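Local structure of arsenate reductase (ArsC) (Archaeoglobus fulgidus, 1Y1L) at residues A[108-111]-A[112-116]; A[7-11]-A[12-16]; A[63-67]-A[68-72]. The protein probably reduces arsenate to arsenite in arsenic detoxification, using the fold of the low-molecular-weight phosphotyrosine phosphatase family. All blocks are in the same frame, centred on the assembly; numbering follows the deposited sequence.

Interaction 1. Residues A[108-111]-A[112-116]; sequences RRVL and AEIEE
Ile-114 reaches back along its helix to Val-110, one turn earlier. Its CB sits over two backbone oxygens, 3.6 Å from Val-110 O and 3.6 Å from Leu-111 O. With CG1 turned beside the backbone N (chi1 -63°), the longer branch lies over the Val-110 carbonyl, and its tip CD1 comes to 3.8 Å from Val-110 CG1; the isoleucine and valine side chains meet at a slant. The shorter branch, CG2, points to helix 12-21, where Ala-16 receives it. Underneath, Ile-114 N donates to Val-110 O at 3.1 Å, nearly straight at 170°. This is one of the regular i+4 to i bonds of helix 106-121, the C-terminal helix of a low-molecular-weight phosphatase fold; Val-110, Leu-111 and Ile-114 form its buried stripe against helix 12-21 and the loop carrying Ile-96 and Pro-99. On the outer flank Arg-109 and Glu-113 extend alongside each other in the same direction. Glu-113 OE2 lies 4.4 Å from Arg-109 NE, well out of the guanidinium plane, so at most a charge attraction is likely, with no N-H aimed at it; the salt bridge of Arg-109 is made instead to Glu-97, and Glu-115 likewise pairs with Arg-51.

Interaction 2. Residues A[7-11]-A[12-16]; sequences IHNTA and RSVMA. With CD (cadmium ion), chain E.
The carbonyl oxygen of Ala-11 accepts the N-H of Met-15, with Met-15 N 2.7 Å from Ala-11 O. The donor lies in the carbonyl plane, although the N-H is bent to 144° at the hydrogen. Ala-11 occupies the N-cap, and this bond opens helix 12-21; the CG of Met-15, turned beside its own backbone N, lies beside the same carbonyl oxygen. Before the helix, the chain curls through Asn-9, whose backbone takes a left-handed conformation. Its CG stands opposite the backbone N (chi1 179°), which carries the amide across the first helical turn: Asn-9 ND2 comes to 3.2 Å from Ser-13 CB and 3.5 Å from Val-14 CG2, meeting the valine at about a right angle. The other end of this amide is held by Arg-60, whose backbone N donates to Asn-9 OD1, which favours this orientation of the amide. Arg-12 bends at chi3 and returns its guanidinium toward the loop, leaving Arg-12 NH2 4.4 Å from His-8 NE2, while NH1 forms a salt bridge with Glu-78, the neighbour of the disulfide-bonded Cys-77. A cadmium ion lies over the face of the His-8 ring, almost equally near all its atoms, so its modelled bonds to both nitrogens are doubtful in detail; Glu-35 of the second subunit also binds cadmium here. Ser-13 touches Cys-6 at the end of strand 2-6. From Cys-6 to Ser-13 the sequence matches the CX5R(S/T) signature, and the curled loop running into a helix N-terminus is characteristic of the phosphate-binding P-loop of low-molecular-weight phosphatases, consistent with an oxyanion site for arsenate.

Interaction 3. Residues A[63-67]-A[68-72]; sequences DEVNL and DDFDL
Val-65 meets Phe-70 at the edge of its ring, the methyl CG1 lying near the ring plane 3.4 Å from Phe-70 CE1 and 3.8 Å from CZ. The side chains cross at about a right angle, and of the two valine methyls CG1 makes the contact. The phenyl is brought there by a chi1 of -52°, which sets CG beside its backbone N and lets the ring run back under the preceding turn, its CD1 edge near the Leu-67 carbonyl. Separately, Phe-70 N donates to Leu-67 O at 2.9 Å, the donor standing 37° above the carbonyl plane. Phe-70 is buried, resting on Leu-3 of strand 2-6 and on Arg-60; Leu-67 joins the same apolar side, its side chain packing on Leu-3 and Leu-85. The other side of the turn is looser and polar. Asn-66, Asp-68 and Asp-69 are exposed there, and their side chains make little contact with one another: Asn-66 CB and Asp-69 OD2 are 4.2 Å apart. The Asp-69 carboxylate instead hangs beside the Asn-66 carbonyl, an acceptor next to an acceptor, at 3.3 Å between Asp-69 OD2 and Asn-66 O. Asp-69 N donates to the same Asn-66 O over 3.1 Å, almost straight at 166°. Beyond Phe-70 the chain leaves the turn: Asp-71 is hydrogen-bonded through the backbone to Lys-1 and Leu-72 to Leu-3, bringing the segment alongside strand 2-6. Two successive bonds from residue i+3 to residue i mark a short 3-10 turn, apolar on one side and acidic on the other, which here leads into strand 73-77 of the central parallel sheet.

How the interactions relate
Interactions 1 and 2 share one interface and interaction 3 stands apart from both. Helix 106-121 of interaction 1 packs on helix 12-21 of interaction 2, Ile-114 fitting against Arg-12 and Met-15, and Leu-111 against the end of Met-15. Interaction 2 is the most buried, near the centre of the chain, and holds polar groups at a presumed anion-binding loop, with a cadmium ion modelled at its His-8. Interaction 1 is partly buried, apolar inward and paired in salt bridges outward. Interaction 3 is at the surface, its centre about 25 Å from that of interaction 1, beyond the chain's centre; the apolar side of its turn rests on strand 2-6, which leads directly into the loop of interaction 2.

Interaction 1. Residues A[108-111]-A[112-116]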
ATOM      1  N   ARG A 108      20.285  18.495  14.329  1.00 35.03           N
ATOM      2  CA  ARG A 108      21.474  17.674  14.485  1.00 32.43           C
ATOM      3  C   ARG A 108      21.080  16.266  14.897  1.00 33.55           C
ATOM      4  O   ARG A 108      21.666  15.291  14.427  1.00 34.75           O
ATOM      5  CB  ARG A 108      22.428  18.293  15.514  1.00 32.10           C
ATOM      6  CG  ARG A 108      23.262  19.467  14.974  1.00 36.56           C
ATOM      7  CD  ARG A 108      24.372  19.874  15.947  1.00 34.58           C
ATOM      8  NE  ARG A 108      25.375  20.741  15.329  1.00 35.40           N
ATOM      9  CZ  ARG A 108      25.280  22.068  15.241  1.00 43.91           C
ATOM     10  NH1 ARG A 108      26.247  22.761  14.665  1.00 43.94           N
ATOM     11  NH2 ARG A 108      24.223  22.712  15.730  1.00 50.48           N
ATOM     12  N   ARG A 109      20.103  16.167  15.794  1.00 30.88           N
ATOM     13  CA  ARG A 109      19.616  14.872  16.251  1.00 36.77           C
ATOM     14  C   ARG A 109      19.067  14.094  15.046  1.00 39.32           C
ATOM     15  O   ARG A 109      19.302  12.887  14.912  1.00 46.88           O
ATOM     16  CB  ARG A 109      18.530  15.066  17.311  1.00 39.98           C
ATOM     17  CG  ARG A 109      18.114  13.804  18.045  1.00 46.33           C
ATOM     18  CD  ARG A 109      16.676  13.443  17.710  1.00 57.35           C
ATOM     19  NE  ARG A 109      15.963  12.998  18.903  1.00 64.75           N
ATOM     20  CZ  ARG A 109      15.039  13.715  19.542  1.00 67.03           C
ATOM     21  NH1 ARG A 109      14.461  13.215  20.629  1.00 68.59           N
ATOM     22  NH2 ARG A 109      14.671  14.915  19.090  1.00 60.99           N
ATOM     23  N   VAL A 110      18.314  14.783  14.191  1.00 35.94           N
ATOM     24  CA  VAL A 110      17.752  14.178  12.987  1.00 29.81           C
ATOM     25  C   VAL A 110      18.886  13.752  12.071  1.00 32.43           C
ATOM     26  O   VAL A 110      18.823  12.701  11.444  1.00 36.32           O
ATOM     27  CB  VAL A 110      16.843  15.168  12.239  1.00 27.65           C
ATOM     28  CG1 VAL A 110      16.526  14.667  10.846  1.00 30.83           C
ATOM     29  CG2 VAL A 110      15.571  15.382  13.025  1.00 31.76           C
ATOM     30  N   LEU A 111      19.921  14.575  11.997  1.00 31.53           N
ATOM     31  CA  LEU A 111      21.068  14.278  11.157  1.00 33.55           C
ATOM     32  C   LEU A 111      21.731  12.982  11.587  1.00 35.63           C
ATOM     33  O   LEU A 111      22.102  12.162  10.749  1.00 32.81           O
ATOM     34  CB  LEU A 111      22.092  15.410  11.245  1.00 34.44           C
ATOM     35  CG  LEU A 111      23.356  15.206  10.416  1.00 32.56           C
ATOM     36  CD1 LEU A 111      22.964  15.161   8.962  1.00 41.00           C
ATOM     37  CD2 LEU A 111      24.348  16.328  10.653  1.00 35.43           C
ATOM     38  N   ALA A 112      21.915  12.827  12.896  1.00 35.72           N
ATOM     39  CA  ALA A 112      22.557  11.651  13.444  1.00 37.10           C
ATOM     40  C   ALA A 112      21.796  10.381  13.145  1.00 41.08           C
ATOM     41  O   ALA A 112      22.412   9.387  12.771  1.00 42.49           O
ATOM     42  CB  ALA A 112      22.755  11.796  14.927  1.00 36.11           C
ATOM     43  N   GLU A 113      20.476  10.387  13.345  1.00 40.82           N
ATOM     44  CA  GLU A 113      19.661   9.200  13.082  1.00 37.98           C
ATOM     45  C   GLU A 113      19.781   8.787  11.645  1.00 35.70           C
ATOM     46  O   GLU A 113      19.927   7.613  11.342  1.00 34.81           O
ATOM     47  CB  GLU A 113      18.199   9.452  13.393  1.00 45.37           C
ATOM     48  CG  GLU A 113      17.861   9.320  14.856  1.00 55.53           C
ATOM     49  CD  GLU A 113      16.386   9.058  15.077  1.00 65.70           C
ATOM     50  OE1 GLU A 113      15.888   8.019  14.581  1.00 68.99           O
ATOM     51  OE2 GLU A 113      15.727   9.888  15.746  1.00 70.40           O
ATOM     52  N   ILE A 114      19.646   9.756  10.755  1.00 31.66           N
ATOM     53  CA  ILE A 114      19.776   9.500   9.335  1.00 28.80           C
ATOM     54  C   ILE A 114      21.145   8.874   9.054  1.00 26.17           C
ATOM     55  O   ILE A 114      21.264   7.976   8.232  1.00 21.48           O
ATOM     56  CB  ILE A 114      19.645  10.804   8.548  1.00 29.69           C
ATOM     57  CG1 ILE A 114      18.254  11.399   8.755  1.00 24.52           C
ATOM     58  CG2 ILE A 114      19.897  10.558   7.074  1.00 24.72           C
ATOM     59  CD1 ILE A 114      18.008  12.641   7.928  1.00 19.67           C
ATOM     60  N   GLU A 115      22.164   9.358   9.762  1.00 29.41           N
ATOM     61  CA  GLU A 115      23.537   8.887   9.619  1.00 32.11           C
ATOM     62  C   GLU A 115      23.694   7.460  10.105  1.00 34.85           C
ATOM     63  O   GLU A 115      24.394   6.672   9.490  1.00 35.81           O
ATOM     64  CB  GLU A 115      24.499   9.809  10.378  1.00 30.32           C
ATOM     65  CG  GLU A 115      25.972   9.576  10.048  1.00 40.18           C
ATOM     66  CD  GLU A 115      26.901  10.608  10.666  1.00 46.28           C
ATOM     67  OE1 GLU A 115      26.666  11.003  11.823  1.00 55.80           O
ATOM     68  OE2 GLU A 115      27.874  11.020  10.001  1.00 43.90           O
ATOM     69  N   GLU A 116      23.099   7.155  11.250  1.00 38.60           N
ATOM     70  CA  GLU A 116      23.159   5.815  11.815  1.00 44.34           C
ATOM     71  C   GLU A 116      22.479   4.856  10.851  1.00 44.82           C
ATOM     72  O   GLU A 116      22.885   3.703  10.715  1.00 48.64           O
ATOM     73  CB  GLU A 116      22.416   5.774  13.149  1.00 50.07           C
ATOM     74  CG  GLU A 116      22.308   4.382  13.756  1.00 63.37           C
ATOM     75  CD  GLU A 116      20.967   4.135  14.445  1.00 78.50           C
ATOM     76  OE1 GLU A 116      20.795   4.568  15.600  1.00 88.79           O
ATOM     77  OE2 GLU A 116      20.076   3.503  13.834  1.00 76.22           O
TER

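Interaction 2. Residues A[7-11]-A[12-16]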
ATOM      1  N   ILE A   7       8.388  14.151   1.877  1.00 30.07           N
ATOM      2  CA  ILE A   7       7.332  15.004   1.367  1.00 32.28           C
ATOM      3  C   ILE A   7       7.876  16.238   0.675  1.00 37.69           C
ATOM      4  O   ILE A   7       8.063  16.256  -0.529  1.00 43.46           O
ATOM      5  CB  ILE A   7       6.376  15.468   2.475  1.00 27.61           C
ATOM      6  CG1 ILE A   7       5.682  14.281   3.137  1.00 25.72           C
ATOM      7  CG2 ILE A   7       5.354  16.436   1.907  1.00 27.97           C
ATOM      8  CD1 ILE A   7       4.832  14.688   4.317  1.00 24.86           C
ATOM      9  N   HIS A   8       8.123  17.276   1.460  1.00 43.77           N
ATOM     10  CA  HIS A   8       8.594  18.550   0.948  1.00 43.22           C
ATOM     11  C   HIS A   8      10.038  18.637   0.385  1.00 42.30           C
ATOM     12  O   HIS A   8      10.338  19.550  -0.375  1.00 45.36           O
ATOM     13  CB  HIS A   8       8.239  19.633   1.966  1.00 41.45           C
ATOM     14  CG  HIS A   8       8.737  19.353   3.367  1.00 40.08           C
ATOM     15  ND1 HIS A   8       9.194  20.352   4.200  1.00 40.61           N
ATOM     16  CD2 HIS A   8       8.856  18.203   4.074  1.00 31.69           C
ATOM     17  CE1 HIS A   8       9.605  19.825   5.337  1.00 38.34           C
ATOM     18  NE2 HIS A   8       9.398  18.524   5.290  1.00 32.66           N
ATOM     19  N   ASN A   9      10.885  17.642   0.663  1.00 41.63           N
ATOM     20  CA  ASN A   9      12.279  17.609   0.158  1.00 41.48           C
ATOM     21  C   ASN A   9      13.114  18.873   0.401  1.00 41.56           C
ATOM     22  O   ASN A   9      13.538  19.558  -0.540  1.00 39.25           O
ATOM     23  CB  ASN A   9      12.318  17.274  -1.342  1.00 38.71           C
ATOM     24  CG  ASN A   9      13.746  17.264  -1.913  1.00 46.98           C
ATOM     25  OD1 ASN A   9      13.953  17.489  -3.107  1.00 52.81           O
ATOM     26  ND2 ASN A   9      14.735  17.036  -1.050  1.00 45.47           N
ATOM     27  N   THR A  10      13.425  19.139   1.659  1.00 42.33           N
ATOM     28  CA  THR A  10      14.192  20.330   1.985  1.00 38.81           C
ATOM     29  C   THR A  10      15.309  20.029   2.983  1.00 39.32           C
ATOM     30  O   THR A  10      16.362  20.665   2.951  1.00 41.15           O
ATOM     31  CB  THR A  10      13.256  21.421   2.549  1.00 36.00           C
ATOM     32  OG1 THR A  10      12.286  21.805   1.563  1.00 30.51           O
ATOM     33  CG2 THR A  10      14.027  22.635   2.939  1.00 42.93           C
ATOM     34  N   ALA A  11      15.092  19.030   3.836  1.00 35.83           N
ATOM     35  CA  ALA A  11      16.070  18.665   4.852  1.00 35.22           C
ATOM     36  C   ALA A  11      16.521  17.204   4.841  1.00 36.94           C
ATOM     37  O   ALA A  11      17.566  16.879   4.274  1.00 35.78           O
ATOM     38  CB  ALA A  11      15.536  19.027   6.224  1.00 31.88           C
ATOM     39  N   ARG A  12      15.765  16.348   5.530  1.00 34.12           N
ATOM     40  CA  ARG A  12      16.068  14.919   5.643  1.00 30.71           C
ATOM     41  C   ARG A  12      16.446  14.260   4.320  1.00 29.20           C
ATOM     42  O   ARG A  12      17.449  13.559   4.222  1.00 31.86           O
ATOM     43  CB  ARG A  12      14.884  14.178   6.264  1.00 21.81           C
ATOM     44  CG  ARG A  12      14.370  14.836   7.513  1.00 26.93           C
ATOM     45  CD  ARG A  12      13.683  13.868   8.453  1.00 25.85           C
ATOM     46  NE  ARG A  12      12.363  13.431   8.005  1.00 32.84           N
ATOM     47  CZ  ARG A  12      11.357  14.236   7.668  1.00 27.18           C
ATOM     48  NH1 ARG A  12      10.193  13.722   7.292  1.00 31.67           N
ATOM     49  NH2 ARG A  12      11.516  15.552   7.667  1.00 27.33           N
ATOM     50  N   SER A  13      15.614  14.463   3.315  1.00 29.26           N
ATOM     51  CA  SER A  13      15.848  13.896   2.005  1.00 28.32           C
ATOM     52  C   SER A  13      17.261  14.232   1.611  1.00 26.99           C
ATOM     53  O   SER A  13      18.074  13.362   1.309  1.00 24.84           O
ATOM     54  CB  SER A  13      14.884  14.545   1.023  1.00 34.80           C
ATOM     55  OG  SER A  13      13.638  14.800   1.659  1.00 38.81           O
ATOM     56  N   VAL A  14      17.555  15.513   1.703  1.00 27.41           N
ATOM     57  CA  VAL A  14      18.858  16.028   1.352  1.00 32.41           C
ATOM     58  C   VAL A  14      19.976  15.542   2.263  1.00 28.44           C
ATOM     59  O   VAL A  14      21.104  15.401   1.818  1.00 29.53           O
ATOM     60  CB  VAL A  14      18.852  17.558   1.364  1.00 38.33           C
ATOM     61  CG1 VAL A  14      20.184  18.082   0.860  1.00 43.31           C
ATOM     62  CG2 VAL A  14      17.683  18.091   0.532  1.00 35.81           C
ATOM     63  N   MET A  15      19.690  15.369   3.545  1.00 25.63           N
ATOM     64  CA  MET A  15      20.718  14.915   4.467  1.00 25.46           C
ATOM     65  C   MET A  15      21.163  13.508   4.120  1.00 24.66           C
ATOM     66  O   MET A  15      22.357  13.260   3.946  1.00 28.69           O
ATOM     67  CB  MET A  15      20.235  14.954   5.925  1.00 31.14           C
ATOM     68  CG  MET A  15      20.080  16.353   6.520  1.00 31.69           C
ATOM     69  SD  MET A  15      19.424  16.349   8.216  1.00 43.30           S
ATOM     70  CE  MET A  15      20.280  17.721   8.952  1.00 46.80           C
ATOM     71  N   ALA A  16      20.206  12.585   4.050  1.00 22.15           N
ATOM     72  CA  ALA A  16      20.505  11.190   3.744  1.00 22.97           C
ATOM     73  C   ALA A  16      21.337  11.046   2.467  1.00 23.40           C
ATOM     74  O   ALA A  16      22.282  10.248   2.424  1.00 16.54           O
ATOM     75  CB  ALA A  16      19.229  10.396   3.643  1.00 19.44           C
TER
HETATM   76 CD    CD E 125       7.282  19.594   5.120  1.00  2.66          CD

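Interaction 3. Residues A[63-67]-A[68-72]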
ATOM      1  N   ASP A  63       8.169  14.143  -9.129  1.00 69.71           N
ATOM      2  CA  ASP A  63       7.455  14.176 -10.398  1.00 70.39           C
ATOM      3  C   ASP A  63       8.429  14.424 -11.552  1.00 68.39           C
ATOM      4  O   ASP A  63       8.234  13.926 -12.659  1.00 68.39           O
ATOM      5  CB  ASP A  63       6.407  15.288 -10.342  1.00 74.99           C
ATOM      6  CG  ASP A  63       5.346  15.147 -11.407  1.00 82.91           C
ATOM      7  OD1 ASP A  63       4.998  16.172 -12.035  1.00 87.20           O
ATOM      8  OD2 ASP A  63       4.846  14.018 -11.599  1.00 87.13           O
ATOM      9  N   GLU A  64       9.440  15.248 -11.288  1.00 67.42           N
ATOM     10  CA  GLU A  64      10.470  15.594 -12.267  1.00 65.17           C
ATOM     11  C   GLU A  64      11.500  14.458 -12.356  1.00 64.60           C
ATOM     12  O   GLU A  64      12.563  14.626 -12.955  1.00 62.19           O
ATOM     13  CB  GLU A  64      11.184  16.900 -11.841  1.00 65.63           C
ATOM     14  CG  GLU A  64      10.270  18.143 -11.635  1.00 70.06           C
ATOM     15  CD  GLU A  64      11.009  19.397 -11.104  1.00 69.79           C
ATOM     16  OE1 GLU A  64      10.707  19.846  -9.976  1.00 70.99           O
ATOM     17  OE2 GLU A  64      11.874  19.953 -11.814  1.00 69.39           O
ATOM     18  N   VAL A  65      11.165  13.299 -11.790  1.00 64.30           N
ATOM     19  CA  VAL A  65      12.081  12.156 -11.759  1.00 63.12           C
ATOM     20  C   VAL A  65      11.467  10.799 -12.118  1.00 63.49           C
ATOM     21  O   VAL A  65      10.501  10.361 -11.492  1.00 66.17           O
ATOM     22  CB  VAL A  65      12.720  12.014 -10.348  1.00 61.17           C
ATOM     23  CG1 VAL A  65      13.713  10.858 -10.311  1.00 55.49           C
ATOM     24  CG2 VAL A  65      13.388  13.313  -9.938  1.00 59.74           C
ATOM     25  N   ASN A  66      12.096  10.100 -13.061  1.00 63.53           N
ATOM     26  CA  ASN A  66      11.632   8.780 -13.488  1.00 65.11           C
ATOM     27  C   ASN A  66      12.201   7.687 -12.581  1.00 64.66           C
ATOM     28  O   ASN A  66      13.326   7.219 -12.755  1.00 62.65           O
ATOM     29  CB  ASN A  66      11.986   8.529 -14.956  1.00 70.39           C
ATOM     30  CG  ASN A  66      11.111   9.332 -15.917  1.00 74.48           C
ATOM     31  OD1 ASN A  66      11.535  10.353 -16.477  1.00 72.13           O
ATOM     32  ND2 ASN A  66       9.884   8.864 -16.120  1.00 75.46           N
ATOM     33  N   LEU A  67      11.385   7.294 -11.612  1.00 64.03           N
ATOM     34  CA  LEU A  67      11.725   6.297 -10.604  1.00 60.11           C
ATOM     35  C   LEU A  67      12.445   5.028 -11.019  1.00 59.58           C
ATOM     36  O   LEU A  67      13.349   4.577 -10.320  1.00 64.86           O
ATOM     37  CB  LEU A  67      10.474   5.920  -9.819  1.00 58.52           C
ATOM     38  CG  LEU A  67       9.927   7.025  -8.919  1.00 60.71           C
ATOM     39  CD1 LEU A  67       8.572   6.620  -8.347  1.00 67.86           C
ATOM     40  CD2 LEU A  67      10.922   7.297  -7.804  1.00 63.54           C
ATOM     41  N   ASP A  68      12.031   4.427 -12.125  1.00 56.43           N
ATOM     42  CA  ASP A  68      12.650   3.183 -12.569  1.00 55.48           C
ATOM     43  C   ASP A  68      14.182   3.229 -12.689  1.00 52.36           C
ATOM     44  O   ASP A  68      14.838   2.185 -12.713  1.00 50.53           O
ATOM     45  CB  ASP A  68      11.995   2.712 -13.870  1.00 60.42           C
ATOM     46  CG  ASP A  68      10.508   2.397 -13.694  1.00 63.36           C
ATOM     47  OD1 ASP A  68       9.713   2.766 -14.589  1.00 65.27           O
ATOM     48  OD2 ASP A  68      10.133   1.785 -12.666  1.00 60.30           O
ATOM     49  N   ASP A  69      14.739   4.437 -12.757  1.00 50.82           N
ATOM     50  CA  ASP A  69      16.182   4.626 -12.855  1.00 49.50           C
ATOM     51  C   ASP A  69      16.910   4.095 -11.623  1.00 45.54           C
ATOM     52  O   ASP A  69      18.060   3.667 -11.711  1.00 42.86           O
ATOM     53  CB  ASP A  69      16.519   6.118 -13.009  1.00 55.30           C
ATOM     54  CG  ASP A  69      16.105   6.692 -14.361  1.00 59.76           C
ATOM     55  OD1 ASP A  69      15.828   5.916 -15.304  1.00 63.41           O
ATOM     56  OD2 ASP A  69      16.077   7.937 -14.486  1.00 61.24           O
ATOM     57  N   PHE A  70      16.237   4.150 -10.478  1.00 40.54           N
ATOM     58  CA  PHE A  70      16.804   3.723  -9.199  1.00 38.43           C
ATOM     59  C   PHE A  70      16.660   2.226  -8.898  1.00 36.32           C
ATOM     60  O   PHE A  70      15.888   1.536  -9.549  1.00 43.25           O
ATOM     61  CB  PHE A  70      16.203   4.588  -8.084  1.00 38.70           C
ATOM     62  CG  PHE A  70      16.321   6.065  -8.348  1.00 35.99           C
ATOM     63  CD1 PHE A  70      15.362   6.719  -9.104  1.00 35.49           C
ATOM     64  CD2 PHE A  70      17.435   6.783  -7.918  1.00 33.33           C
ATOM     65  CE1 PHE A  70      15.508   8.062  -9.438  1.00 40.19           C
ATOM     66  CE2 PHE A  70      17.588   8.129  -8.247  1.00 36.19           C
ATOM     67  CZ  PHE A  70      16.623   8.769  -9.012  1.00 37.83           C
ATOM     68  N   ASP A  71      17.404   1.720  -7.921  1.00 26.20           N
ATOM     69  CA  ASP A  71      17.340   0.307  -7.590  1.00 25.97           C
ATOM     70  C   ASP A  71      16.940   0.020  -6.168  1.00 25.03           C
ATOM     71  O   ASP A  71      16.927  -1.137  -5.732  1.00 25.16           O
ATOM     72  CB  ASP A  71      18.666  -0.348  -7.898  1.00 27.07           C
ATOM     73  CG  ASP A  71      19.073  -0.122  -9.306  1.00 25.92           C
ATOM     74  OD1 ASP A  71      19.785   0.872  -9.552  1.00 30.93           O
ATOM     75  OD2 ASP A  71      18.630  -0.899 -10.174  1.00 35.76           O
ATOM     76  N   LEU A  72      16.653   1.086  -5.436  1.00 25.88           N
ATOM     77  CA  LEU A  72      16.206   1.013  -4.042  1.00 26.80           C
ATOM     78  C   LEU A  72      15.765   2.399  -3.672  1.00 23.04           C
ATOM     79  O   LEU A  72      16.586   3.293  -3.577  1.00 24.03           O
ATOM     80  CB  LEU A  72      17.333   0.559  -3.102  1.00 28.87           C
ATOM     81  CG  LEU A  72      17.115   0.429  -1.588  1.00 24.06           C
ATOM     82  CD1 LEU A  72      17.753   1.578  -0.866  1.00 24.59           C
ATOM     83  CD2 LEU A  72      15.656   0.309  -1.239  1.00 23.47           C
TER